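Local structure of putative cytochrome P450 120 (Synechocystis sp., 2VE3) at residues M97-I100 and H101-R104; L388-C391 and L392-F396; A405-L408 and I409-D413; Q129-L132 and E133-K137. The protein binds heme and retinoic acid and probably acts as a cytochrome P450 monooxygenase, using the heme iron to insert an oxygen atom from molecular oxygen into its substrate. One frame throughout, in Å; residues are numbered along the deposited sequence.

Interaction 1 (M97-I100 and H101-R104). With HEM (protoporphyrin IX containing Fe), chain C.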
loop_
_atom_site.group_PDB
_atom_site.type_symbol
_atom_site.label_atom_id
_atom_site.label_comp_id
_atom_site.label_asym_id
_atom_site.label_seq_id
_atom_site.Cartn_x
_atom_site.Cartn_y
_atom_site.Cartn_z
ATOM N N MET A 97 -6.103 13.713 -12.832
ATOM C CA MET A 97 -7.555 13.641 -12.980
ATOM C C MET A 97 -7.951 13.377 -14.409
ATOM O O MET A 97 -7.195 13.665 -15.345
ATOM C CB MET A 97 -8.230 14.953 -12.556
ATOM C CG MET A 97 -8.014 15.391 -11.118
ATOM S SD MET A 97 -8.345 14.119 -9.885
ATOM C CE MET A 97 -9.982 13.529 -10.336
ATOM N N GLY A 98 -9.147 12.815 -14.559
ATOM C CA GLY A 98 -9.832 12.720 -15.847
ATOM C C GLY A 98 -9.044 12.099 -16.970
ATOM O O GLY A 98 -8.533 10.985 -16.836
ATOM N N GLU A 99 -8.955 12.835 -18.078
ATOM C CA GLU A 99 -8.345 12.345 -19.317
ATOM C C GLU A 99 -6.871 11.990 -19.165
ATOM O O GLU A 99 -6.417 10.959 -19.669
ATOM C CB GLU A 99 -8.549 13.369 -20.452
ATOM C CG GLU A 99 -7.926 12.970 -21.783
ATOM C CD GLU A 99 -8.618 13.603 -22.995
ATOM O OE1 GLU A 99 -9.629 14.335 -22.835
ATOM O OE2 GLU A 99 -8.133 13.361 -24.116
ATOM N N ILE A 100 -6.129 12.851 -18.477
ATOM C CA ILE A 100 -4.734 12.567 -18.137
ATOM C C ILE A 100 -4.632 11.314 -17.249
ATOM O O ILE A 100 -3.815 10.431 -17.505
ATOM C CB ILE A 100 -4.057 13.783 -17.457
ATOM C CG1 ILE A 100 -3.997 14.979 -18.425
ATOM C CG2 ILE A 100 -2.653 13.426 -17.002
ATOM C CD1 ILE A 100 -3.618 16.291 -17.772
ATOM N N HIS A 101 -5.467 11.245 -16.210
ATOM C CA HIS A 101 -5.510 10.064 -15.341
ATOM C C HIS A 101 -5.823 8.777 -16.115
ATOM O O HIS A 101 -5.111 7.790 -15.974
ATOM C CB HIS A 101 -6.494 10.263 -14.172
ATOM C CG HIS A 101 -6.619 9.068 -13.275
ATOM N ND1 HIS A 101 -7.723 8.240 -13.283
ATOM C CD2 HIS A 101 -5.773 8.554 -12.350
ATOM C CE1 HIS A 101 -7.554 7.271 -12.401
ATOM N NE2 HIS A 101 -6.375 7.432 -11.828
ATOM N N ARG A 102 -6.872 8.797 -16.940
ATOM C CA ARG A 102 -7.260 7.620 -17.756
ATOM C C ARG A 102 -6.082 7.151 -18.597
ATOM O O ARG A 102 -5.792 5.955 -18.681
ATOM C CB ARG A 102 -8.428 7.955 -18.694
ATOM C CG ARG A 102 -9.816 7.446 -18.281
ATOM C CD ARG A 102 -10.937 8.344 -18.845
ATOM N NE ARG A 102 -10.502 9.001 -20.082
ATOM C CZ ARG A 102 -10.878 10.212 -20.491
ATOM N NH1 ARG A 102 -11.729 10.943 -19.778
ATOM N NH2 ARG A 102 -10.386 10.693 -21.629
ATOM N N SER A 103 -5.399 8.118 -19.197
ATOM C CA SER A 103 -4.252 7.859 -20.057
ATOM C C SER A 103 -3.063 7.219 -19.324
ATOM O O SER A 103 -2.559 6.186 -19.756
ATOM C CB SER A 103 -3.838 9.153 -20.767
ATOM O OG SER A 103 -2.624 8.979 -21.455
ATOM N N ARG A 104 -2.619 7.826 -18.226
ATOM C CA ARG A 104 -1.453 7.311 -17.496
ATOM C C ARG A 104 -1.764 5.965 -16.827
ATOM O O ARG A 104 -0.896 5.125 -16.639
ATOM C CB ARG A 104 -0.915 8.323 -16.470
ATOM C CG ARG A 104 -0.644 9.744 -16.972
ATOM C CD ARG A 104 -0.129 9.845 -18.413
ATOM N NE ARG A 104 0.394 11.180 -18.698
ATOM C CZ ARG A 104 0.062 11.942 -19.740
ATOM N NH1 ARG A 104 -0.810 11.529 -20.658
ATOM N NH2 ARG A 104 0.618 13.132 -19.864
HETATM C CHA HEM C . -3.787 2.813 -5.612
HETATM C CHB HEM C . -3.477 -0.317 -1.905
HETATM C CHC HEM C . 0.778 -1.947 -3.610
HETATM C CHD HEM C . 0.761 1.518 -6.965
HETATM C C1A HEM C . -4.108 2.105 -4.461
HETATM C C2A HEM C . -5.304 2.235 -3.648
HETATM C C3A HEM C . -5.214 1.351 -2.635
HETATM C C4A HEM C . -3.955 0.660 -2.761
HETATM C CMA HEM C . -6.225 1.105 -1.500
HETATM C CAA HEM C . -6.488 3.184 -3.949
HETATM C CBA HEM C . -6.362 4.531 -3.243
HETATM C CGA HEM C . -7.480 5.415 -3.756
HETATM O O1A HEM C . -8.669 5.054 -3.515
HETATM O O2A HEM C . -7.185 6.467 -4.396
HETATM C C1B HEM C . -2.322 -1.059 -2.066
HETATM C C2B HEM C . -1.910 -2.207 -1.271
HETATM C C3B HEM C . -0.735 -2.663 -1.750
HETATM C C4B HEM C . -0.371 -1.812 -2.853
HETATM C CMB HEM C . -2.725 -2.782 -0.091
HETATM C CAB HEM C . 0.150 -3.851 -1.251
HETATM C CBB HEM C . -0.353 -4.993 -0.757
HETATM C C1C HEM C . 1.141 -1.193 -4.701
HETATM C C2C HEM C . 2.300 -1.402 -5.545
HETATM C C3C HEM C . 2.302 -0.444 -6.482
HETATM C C4C HEM C . 1.140 0.412 -6.236
HETATM C CMC HEM C . 3.317 -2.567 -5.393
HETATM C CAC HEM C . 3.319 -0.263 -7.646
HETATM C CBC HEM C . 4.572 0.174 -7.476
HETATM C C1D HEM C . -0.413 2.236 -6.854
HETATM C C2D HEM C . -0.683 3.455 -7.569
HETATM C C3D HEM C . -2.096 3.872 -7.149
HETATM C C4D HEM C . -2.552 2.840 -6.238
HETATM C CMD HEM C . 0.271 4.187 -8.548
HETATM C CAD HEM C . -2.897 5.113 -7.607
HETATM C CBD HEM C . -3.972 4.648 -8.587
HETATM C CGD HEM C . -4.769 5.824 -9.098
HETATM O O1D HEM C . -5.511 5.625 -10.093
HETATM O O2D HEM C . -4.680 6.958 -8.538
HETATM N NA HEM C . -3.314 1.139 -3.890
HETATM N NB HEM C . -1.348 -0.835 -3.014
HETATM N NC HEM C . 0.456 -0.073 -5.139
HETATM N ND HEM C . -1.534 1.892 -6.092
HETATM FE FE HEM C . -1.538 0.308 -4.700
HETATM O O HOH W 1 -7.896 9.538 -21.826
#

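Interaction 2 (L388-C391 and L392-F396). With HEM (protoporphyrin IX containing Fe), chain C.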
loop_
_atom_site.group_PDB
_atom_site.type_symbol
_atom_site.label_atom_id
_atom_site.label_comp_id
_atom_site.label_asym_id
_atom_site.label_seq_id
_atom_site.Cartn_x
_atom_site.Cartn_y
_atom_site.Cartn_z
ATOM N N LEU A 388 -12.526 3.482 -10.060
ATOM C CA LEU A 388 -11.584 4.156 -10.951
ATOM C C LEU A 388 -10.132 4.276 -10.484
ATOM O O LEU A 388 -9.234 4.472 -11.308
ATOM C CB LEU A 388 -12.126 5.548 -11.372
ATOM C CG LEU A 388 -13.335 5.606 -12.342
ATOM C CD1 LEU A 388 -13.793 7.040 -12.560
ATOM C CD2 LEU A 388 -13.067 4.923 -13.693
ATOM N N ARG A 389 -9.897 4.143 -9.184
ATOM C CA ARG A 389 -8.584 4.371 -8.596
ATOM C C ARG A 389 -7.994 3.097 -7.991
ATOM O O ARG A 389 -6.941 3.143 -7.338
ATOM C CB ARG A 389 -8.682 5.453 -7.512
ATOM C CG ARG A 389 -9.071 6.832 -8.039
ATOM C CD ARG A 389 -7.845 7.491 -8.608
ATOM N NE ARG A 389 -8.134 8.772 -9.209
ATOM C CZ ARG A 389 -7.233 9.710 -9.474
ATOM N NH1 ARG A 389 -5.944 9.531 -9.180
ATOM N NH2 ARG A 389 -7.639 10.834 -10.030
ATOM N N GLU A 390 -8.662 1.966 -8.230
ATOM C CA GLU A 390 -8.203 0.677 -7.731
ATOM C C GLU A 390 -6.709 0.490 -7.994
ATOM O O GLU A 390 -6.231 0.723 -9.111
ATOM C CB GLU A 390 -8.990 -0.459 -8.379
ATOM C CG GLU A 390 -8.781 -1.795 -7.698
ATOM C CD GLU A 390 -9.714 -2.895 -8.205
ATOM O OE1 GLU A 390 -10.810 -2.598 -8.729
ATOM O OE2 GLU A 390 -9.345 -4.075 -8.063
ATOM N N CYS A 391 -5.979 0.069 -6.967
ATOM C CA CYS A 391 -4.537 -0.150 -7.069
ATOM C C CYS A 391 -4.140 -0.715 -8.422
ATOM O O CYS A 391 -4.716 -1.706 -8.911
ATOM C CB CYS A 391 -4.042 -1.065 -5.949
ATOM S SG CYS A 391 -2.339 -1.645 -6.146
ATOM N N LEU A 392 -3.139 -0.064 -9.006
ATOM C CA LEU A 392 -2.622 -0.396 -10.311
ATOM C C LEU A 392 -1.518 -1.445 -10.187
ATOM O O LEU A 392 -1.208 -2.167 -11.140
ATOM C CB LEU A 392 -2.065 0.900 -10.889
ATOM C CG LEU A 392 -1.650 1.156 -12.319
ATOM C CD1 LEU A 392 -1.877 2.629 -12.585
ATOM C CD2 LEU A 392 -0.213 0.826 -12.490
ATOM N N GLY A 393 -0.933 -1.539 -9.001
ATOM C CA GLY A 393 0.214 -2.408 -8.782
ATOM C C GLY A 393 -0.091 -3.663 -7.999
ATOM O O GLY A 393 0.817 -4.362 -7.572
ATOM N N LYS A 394 -1.372 -3.980 -7.856
ATOM C CA LYS A 394 -1.805 -5.094 -6.994
ATOM C C LYS A 394 -1.134 -6.450 -7.269
ATOM O O LYS A 394 -0.869 -7.204 -6.345
ATOM C CB LYS A 394 -3.329 -5.203 -6.947
ATOM C CG LYS A 394 -3.988 -5.742 -8.174
ATOM C CD LYS A 394 -5.506 -5.644 -8.016
ATOM C CE LYS A 394 -6.257 -6.154 -9.255
ATOM N NZ LYS A 394 -7.674 -5.694 -9.218
ATOM N N GLU A 395 -0.848 -6.744 -8.535
ATOM C CA GLU A 395 -0.226 -8.027 -8.901
ATOM C C GLU A 395 1.295 -8.047 -8.702
ATOM O O GLU A 395 1.865 -9.105 -8.440
ATOM C CB GLU A 395 -0.620 -8.467 -10.324
ATOM C CG GLU A 395 -2.130 -8.584 -10.559
ATOM C CD GLU A 395 -2.802 -9.666 -9.718
ATOM O OE1 GLU A 395 -2.230 -10.770 -9.569
ATOM O OE2 GLU A 395 -3.915 -9.420 -9.210
ATOM N N PHE A 396 1.947 -6.895 -8.832
ATOM C CA PHE A 396 3.302 -6.744 -8.323
ATOM C C PHE A 396 3.371 -7.044 -6.820
ATOM O O PHE A 396 4.272 -7.751 -6.378
ATOM C CB PHE A 396 3.864 -5.346 -8.581
ATOM C CG PHE A 396 5.296 -5.196 -8.154
ATOM C CD1 PHE A 396 6.331 -5.525 -9.027
ATOM C CD2 PHE A 396 5.612 -4.804 -6.858
ATOM C CE1 PHE A 396 7.667 -5.409 -8.632
ATOM C CE2 PHE A 396 6.942 -4.684 -6.446
ATOM C CZ PHE A 396 7.979 -4.992 -7.333
HETATM C CHA HEM C . -3.787 2.813 -5.612
HETATM C CHB HEM C . -3.477 -0.317 -1.905
HETATM C CHC HEM C . 0.778 -1.947 -3.610
HETATM C CHD HEM C . 0.761 1.518 -6.965
HETATM C C1A HEM C . -4.108 2.105 -4.461
HETATM C C2A HEM C . -5.304 2.235 -3.648
HETATM C C3A HEM C . -5.214 1.351 -2.635
HETATM C C4A HEM C . -3.955 0.660 -2.761
HETATM C CMA HEM C . -6.225 1.105 -1.500
HETATM C CAA HEM C . -6.488 3.184 -3.949
HETATM C CBA HEM C . -6.362 4.531 -3.243
HETATM C CGA HEM C . -7.480 5.415 -3.756
HETATM O O1A HEM C . -8.669 5.054 -3.515
HETATM O O2A HEM C . -7.185 6.467 -4.396
HETATM C C1B HEM C . -2.322 -1.059 -2.066
HETATM C C2B HEM C . -1.910 -2.207 -1.271
HETATM C C3B HEM C . -0.735 -2.663 -1.750
HETATM C C4B HEM C . -0.371 -1.812 -2.853
HETATM C CMB HEM C . -2.725 -2.782 -0.091
HETATM C CAB HEM C . 0.150 -3.851 -1.251
HETATM C CBB HEM C . -0.353 -4.993 -0.757
HETATM C C1C HEM C . 1.141 -1.193 -4.701
HETATM C C2C HEM C . 2.300 -1.402 -5.545
HETATM C C3C HEM C . 2.302 -0.444 -6.482
HETATM C C4C HEM C . 1.140 0.412 -6.236
HETATM C CMC HEM C . 3.317 -2.567 -5.393
HETATM C CAC HEM C . 3.319 -0.263 -7.646
HETATM C CBC HEM C . 4.572 0.174 -7.476
HETATM C C1D HEM C . -0.413 2.236 -6.854
HETATM C C2D HEM C . -0.683 3.455 -7.569
HETATM C C3D HEM C . -2.096 3.872 -7.149
HETATM C C4D HEM C . -2.552 2.840 -6.238
HETATM C CMD HEM C . 0.271 4.187 -8.548
HETATM C CAD HEM C . -2.897 5.113 -7.607
HETATM C CBD HEM C . -3.972 4.648 -8.587
HETATM C CGD HEM C . -4.769 5.824 -9.098
HETATM O O1D HEM C . -5.511 5.625 -10.093
HETATM O O2D HEM C . -4.680 6.958 -8.538
HETATM N NA HEM C . -3.314 1.139 -3.890
HETATM N NB HEM C . -1.348 -0.835 -3.014
HETATM N NC HEM C . 0.456 -0.073 -5.139
HETATM N ND HEM C . -1.534 1.892 -6.092
HETATM FE FE HEM C . -1.538 0.308 -4.700
#

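Interaction 3 (A405-L408 and I409-D413)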
loop_
_atom_site.group_PDB
_atom_site.type_symbol
_atom_site.label_atom_id
_atom_site.label_comp_id
_atom_site.label_asym_id
_atom_site.label_seq_id
_atom_site.Cartn_x
_atom_site.Cartn_y
_atom_site.Cartn_z
ATOM N N ALA A 405 6.735 -15.186 1.021
ATOM C CA ALA A 405 6.049 -16.135 1.867
ATOM C C ALA A 405 6.611 -17.532 1.609
ATOM O O ALA A 405 6.883 -18.281 2.559
ATOM C CB ALA A 405 4.559 -16.097 1.580
ATOM N N THR A 406 6.812 -17.840 0.328
ATOM C CA THR A 406 7.265 -19.149 -0.116
ATOM C C THR A 406 8.694 -19.435 0.328
ATOM O O THR A 406 8.953 -20.440 0.970
ATOM C CB THR A 406 7.096 -19.317 -1.660
ATOM O OG1 THR A 406 5.702 -19.352 -1.992
ATOM C CG2 THR A 406 7.756 -20.602 -2.159
ATOM N N ARG A 407 9.617 -18.544 -0.005
ATOM C CA ARG A 407 11.021 -18.728 0.384
ATOM C C ARG A 407 11.267 -18.720 1.886
ATOM O O ARG A 407 12.163 -19.419 2.370
ATOM C CB ARG A 407 11.914 -17.699 -0.293
ATOM C CG ARG A 407 12.041 -17.887 -1.781
ATOM C CD ARG A 407 12.568 -19.260 -2.132
ATOM N NE ARG A 407 13.125 -19.259 -3.477
ATOM C CZ ARG A 407 13.452 -20.341 -4.176
ATOM N NH1 ARG A 407 13.257 -21.553 -3.668
ATOM N NH2 ARG A 407 13.958 -20.197 -5.402
ATOM N N LEU A 408 10.488 -17.928 2.621
ATOM C CA LEU A 408 10.642 -17.844 4.065
ATOM C C LEU A 408 10.162 -19.124 4.747
ATOM O O LEU A 408 10.852 -19.663 5.611
ATOM C CB LEU A 408 9.909 -16.625 4.633
ATOM C CG LEU A 408 9.880 -16.507 6.168
ATOM C CD1 LEU A 408 11.269 -16.349 6.769
ATOM C CD2 LEU A 408 8.951 -15.380 6.628
ATOM N N ILE A 409 8.991 -19.610 4.352
ATOM C CA ILE A 409 8.436 -20.813 4.968
ATOM C C ILE A 409 9.197 -22.094 4.577
ATOM O O ILE A 409 9.378 -22.988 5.403
ATOM C CB ILE A 409 6.895 -20.909 4.766
ATOM C CG1 ILE A 409 6.211 -19.896 5.690
ATOM C CG2 ILE A 409 6.378 -22.331 5.064
ATOM C CD1 ILE A 409 4.707 -19.782 5.539
ATOM N N GLN A 410 9.660 -22.181 3.329
ATOM C CA GLN A 410 10.426 -23.364 2.902
ATOM C C GLN A 410 11.759 -23.526 3.648
ATOM O O GLN A 410 12.206 -24.650 3.898
ATOM C CB GLN A 410 10.603 -23.424 1.374
ATOM C CG GLN A 410 11.711 -22.560 0.803
ATOM C CD GLN A 410 12.080 -22.921 -0.629
ATOM O OE1 GLN A 410 11.797 -22.166 -1.558
ATOM N NE2 GLN A 410 12.721 -24.072 -0.813
ATOM N N GLN A 411 12.369 -22.409 4.027
ATOM C CA GLN A 411 13.677 -22.429 4.689
ATOM C C GLN A 411 13.650 -22.272 6.213
ATOM O O GLN A 411 14.534 -22.793 6.900
ATOM C CB GLN A 411 14.574 -21.341 4.100
ATOM C CG GLN A 411 14.864 -21.512 2.633
ATOM C CD GLN A 411 15.484 -20.279 2.048
ATOM O OE1 GLN A 411 16.548 -19.828 2.493
ATOM N NE2 GLN A 411 14.826 -19.712 1.043
ATOM N N PHE A 412 12.674 -21.537 6.747
ATOM C CA PHE A 412 12.691 -21.222 8.180
ATOM C C PHE A 412 11.363 -21.381 8.910
ATOM O O PHE A 412 10.290 -21.152 8.347
ATOM C CB PHE A 412 13.156 -19.781 8.422
ATOM C CG PHE A 412 14.550 -19.481 7.937
ATOM C CD1 PHE A 412 15.648 -19.701 8.759
ATOM C CD2 PHE A 412 14.757 -18.928 6.663
ATOM C CE1 PHE A 412 16.950 -19.393 8.311
ATOM C CE2 PHE A 412 16.044 -18.621 6.210
ATOM C CZ PHE A 412 17.143 -18.854 7.032
ATOM N N ASP A 413 11.466 -21.769 10.180
ATOM C CA ASP A 413 10.474 -21.414 11.174
ATOM C C ASP A 413 10.986 -20.166 11.868
ATOM O O ASP A 413 12.177 -19.842 11.780
ATOM C CB ASP A 413 10.296 -22.521 12.209
ATOM C CG ASP A 413 9.428 -23.649 11.703
ATOM O OD1 ASP A 413 8.545 -23.393 10.855
ATOM O OD2 ASP A 413 9.629 -24.792 12.163
#

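Interaction 4 (Q129-L132 and E133-K137)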
loop_
_atom_site.group_PDB
_atom_site.type_symbol
_atom_site.label_atom_id
_atom_site.label_comp_id
_atom_site.label_asym_id
_atom_site.label_seq_id
_atom_site.Cartn_x
_atom_site.Cartn_y
_atom_site.Cartn_z
ATOM N N GLN A 129 16.216 -14.155 -1.350
ATOM C CA GLN A 129 17.104 -15.173 -0.780
ATOM C C GLN A 129 18.368 -14.599 -0.154
ATOM O O GLN A 129 18.836 -15.094 0.874
ATOM C CB GLN A 129 17.518 -16.188 -1.843
ATOM C CG GLN A 129 16.385 -16.978 -2.451
ATOM C CD GLN A 129 15.845 -18.038 -1.522
ATOM O OE1 GLN A 129 15.264 -17.730 -0.483
ATOM N NE2 GLN A 129 16.017 -19.301 -1.901
ATOM N N GLY A 130 18.932 -13.570 -0.785
ATOM C CA GLY A 130 20.095 -12.885 -0.234
ATOM C C GLY A 130 19.848 -12.406 1.186
ATOM O O GLY A 130 20.683 -12.603 2.062
ATOM N N TYR A 131 18.697 -11.779 1.414
ATOM C CA TYR A 131 18.354 -11.256 2.740
ATOM C C TYR A 131 18.066 -12.352 3.752
ATOM O O TYR A 131 18.478 -12.236 4.897
ATOM C CB TYR A 131 17.164 -10.294 2.671
ATOM C CG TYR A 131 17.554 -8.886 2.305
ATOM C CD1 TYR A 131 17.556 -8.472 0.972
ATOM C CD2 TYR A 131 17.941 -7.968 3.285
ATOM C CE1 TYR A 131 17.918 -7.194 0.628
ATOM C CE2 TYR A 131 18.308 -6.679 2.938
ATOM C CZ TYR A 131 18.293 -6.309 1.604
ATOM O OH TYR A 131 18.647 -5.037 1.235
ATOM N N LEU A 132 17.360 -13.402 3.330
ATOM C CA LEU A 132 17.034 -14.532 4.207
ATOM C C LEU A 132 18.292 -15.196 4.757
ATOM O O LEU A 132 18.366 -15.523 5.945
ATOM C CB LEU A 132 16.158 -15.559 3.473
ATOM C CG LEU A 132 14.715 -15.133 3.187
ATOM C CD1 LEU A 132 14.041 -16.059 2.200
ATOM C CD2 LEU A 132 13.911 -15.036 4.476
ATOM N N GLU A 133 19.275 -15.374 3.876
ATOM C CA GLU A 133 20.579 -15.918 4.237
ATOM C C GLU A 133 21.258 -15.094 5.338
ATOM O O GLU A 133 21.717 -15.653 6.337
ATOM C CB GLU A 133 21.469 -16.036 2.990
ATOM C CG GLU A 133 22.958 -16.246 3.303
ATOM C CD GLU A 133 23.694 -17.005 2.217
ATOM O OE1 GLU A 133 23.253 -18.124 1.866
ATOM O OE2 GLU A 133 24.722 -16.493 1.730
ATOM N N GLN A 134 21.311 -13.775 5.153
ATOM C CA GLN A 134 21.824 -12.869 6.178
ATOM C C GLN A 134 21.060 -13.017 7.503
ATOM O O GLN A 134 21.680 -13.190 8.556
ATOM C CB GLN A 134 21.799 -11.411 5.697
ATOM C CG GLN A 134 22.483 -10.431 6.670
ATOM C CD GLN A 134 21.822 -9.044 6.718
ATOM O OE1 GLN A 134 20.848 -8.776 6.005
ATOM N NE2 GLN A 134 22.354 -8.159 7.568
ATOM N N TRP A 135 19.726 -12.969 7.447
ATOM C CA TRP A 135 18.894 -13.061 8.662
ATOM C C TRP A 135 18.992 -14.418 9.363
ATOM O O TRP A 135 18.959 -14.491 10.593
ATOM C CB TRP A 135 17.426 -12.727 8.376
ATOM C CG TRP A 135 17.204 -11.379 7.750
ATOM C CD1 TRP A 135 17.924 -10.233 7.968
ATOM C CD2 TRP A 135 16.180 -11.039 6.809
ATOM N NE1 TRP A 135 17.410 -9.204 7.212
ATOM C CE2 TRP A 135 16.344 -9.672 6.488
ATOM C CE3 TRP A 135 15.140 -11.759 6.203
ATOM C CZ2 TRP A 135 15.497 -9.007 5.590
ATOM C CZ3 TRP A 135 14.306 -11.098 5.306
ATOM C CH2 TRP A 135 14.494 -9.735 5.008
ATOM N N GLY A 136 19.106 -15.476 8.573
ATOM C CA GLY A 136 19.307 -16.824 9.098
ATOM C C GLY A 136 20.620 -17.047 9.842
ATOM O O GLY A 136 20.695 -17.932 10.699
ATOM N N LYS A 137 21.645 -16.256 9.501
ATOM C CA LYS A 137 22.945 -16.265 10.189
ATOM C C LYS A 137 22.897 -15.573 11.539
ATOM O O LYS A 137 23.587 -15.986 12.470
ATOM C CB LYS A 137 24.022 -15.581 9.348
ATOM C CG LYS A 137 24.537 -16.387 8.173
ATOM C CD LYS A 137 25.709 -15.674 7.526
ATOM C CE LYS A 137 25.712 -15.871 6.014
ATOM N NZ LYS A 137 26.842 -15.149 5.361
#

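Interaction 1 (M97-I100 and H101-R104)
The Arg102 guanidinium lies with one face over the backbone of Glu99, whose CA sits 3.4 Å from its plane toward the rim, while the Arg104 guanidinium has Ile100 CG2 centred over one face and Ser103 OG at its edge. The Glu99 and Arg102 side chains meet less intimately at their ends: the salt bridge from Arg102 NH2 to Glu99 OE1 is long, 3.9 Å, with carboxylate and guanidinium planes 35° apart. A water completes the link, accepting from Arg102 NH2 and donating to Glu99 O. These pairs lie in the N-terminal part of helix 98-109, where His101 N bonds to Met97 O and Arg102 N to Gly98 O. His101 belongs to the heme pocket, as in many P450s that hold a propionate from this helix. The chi1 of 178° sets the imidazole opposite the backbone N of His101 and carries it away from the preceding segment, and its edge delivers NE2 to HEM O1D at 2.6 Å, nearly straight at 169°. Arg104 NH1 donates to Ser103 OG over 3.2 Å, and its NE forms a salt bridge with Glu243. Replacing Arg104 with leucine would probably leave Glu243 without this charged mate and Ser103 OG without the NH1 donor.

Interaction 2 (L388-C391 and L392-F396)
The cysteine ligand loop of the P450 fold runs into helix 394-411 here, and Cys391 SG sits at its centre, 2.6 Å from HEM FE. The same sulfur faces the start of the helix: Lys394 N approaches SG to 3.1 Å and Gly393 N to 3.2 Å. Backbone N-H groups placed around the proximal sulfur are a familiar feature of P450s and would be expected to temper the charge of a thiolate. Gly393 occupies the N-cap position with its CA 3.7 Å from HEM C3C; a side chain pointing from here would run into the porphyrin. Cys391 is the axial ligand by similarity to its relatives, in agreement with the iron-sulfur bond in the crystal. Beyond the sulfur, Glu390 and Lys394 bridge the loop and the first helical turn through a salt bridge of 2.6 Å from Lys394 NZ to Glu390 OE2, the ammonium arriving from above the carboxylate plane, 42° out of it. Lys394 reaches it with CG between its backbone N and carbonyl carbon (chi1 73°) and an extended chain beyond. At the heme's propionate side, Arg389 presents the edge of its guanidinium, NH1 donating to HEM O2D at 2.9 Å, while NH2 bonds to Gln96 O.

Interaction 3 (A405-L408 and I409-D413)
Arg407 lies alongside Gln410, the two side chains pointing the same way one helical turn apart. Its NH1 donates to Gln410 OE1 at 2.6 Å; the oxygen lies near the plane of the guanidinium, although the nitrogen is tilted from the carbonyl plane of the amide. The flat groups are therefore neither coplanar nor stacked, their planes standing 31° apart. Gln410 reaches this position because CG is lodged between its backbone N and carbonyl carbon (chi1 81°), which turns the otherwise extended chain back along the helix; Arg407 CD also comes within 3.1 Å of Gln410 OE1. An alanine in place of Gln410 would probably cost Arg407 NH1 its short amide bond, leaving it the weak one to Ser290 O, while Asp125 and Gln291 still hold NH2. All this happens at the C-terminal end of helix 394-411, the long helix that follows the cysteine ligand, where the chain passes directly into strand 412-416. The closing bonds record the change: Gln410 N holds Thr406 O at 3.0 Å, Gln411 N reaches Arg407 O only weakly, and the N of Phe412, the first residue to leave helical geometry, still bonds to Leu408 O at 2.8 Å. The Leu408 carbonyl oxygen also lies at the edge of the Phe412 ring, and Leu408 CD1 rests 4.3 Å from Phe412 CB. Gln411 crosses Arg407 with its amide standing steeply to the guanidinium, and its NE2 is hydrogen-bonded to Gln129 of helix 121-137. Ile409 packs instead against Val280 and Gln284 of helix 274-285.

Interaction 4 (Q129-L132 and E133-K137)
Tyr131 CB sits over the six-membered ring of Trp135, 3.7 Å from its centroid and 18° off the ring normal, a CH-pi contact one helical turn along. From there Tyr131 CG comes within 3.9 Å of Trp135 CZ2, and CD2 closes to 3.5 Å of that same carbon; Gln134 OE1 also lies near Tyr131 CD2, 4.1 Å away, oblique to the ring. The phenol and indole six-membered rings end up oblique, their planes 44° apart, and the tip departs from the indole, with OH hydrogen-bonded to Asp153 of helix 143-159. Both aromatics stand on the last two turns of helix 121-137, where the i to i+4 spacing brings the indole face against Tyr131 CB and Trp135 N bonds to Tyr131 O at 2.9 Å. That carbonyl oxygen also lies over a face of the indole, 3.1 Å above its plane and offset toward the rim. The indole has CG anti to its carbonyl carbon (chi1 -56°), which folds it back over the preceding turn. Leu132 takes the indole at its edge instead, CD2 being 3.9 Å from Trp135 CE3. Outside the helix, Trp135 NE1 bonds to Gln146 and its ring meets Trp143 edge-to-face, joining this end of the helix to helix 143-159.

Overall arrangement
From the N terminus, the chain first meets interaction 1, at the start of helix 98-109, then interaction 4, at the end of helix 121-137; interactions 2 and 3 come much later, at the two ends of helix 394-411. All four are local contacts between adjoining segments, so none closes a long loop; they follow in series, without nesting or crossing. In space they form two pairs. Interactions 1 and 2 touch through His101 and Met97 against Arg389, and both hold the heme. Interactions 3 and 4, with centres about 11 Å apart, meet where Gln411 and Arg407 face Gln129 and Leu132. Helix 394-411 connects the pairs, running from just after the cysteine that binds the iron to the sheet containing strand 412-416.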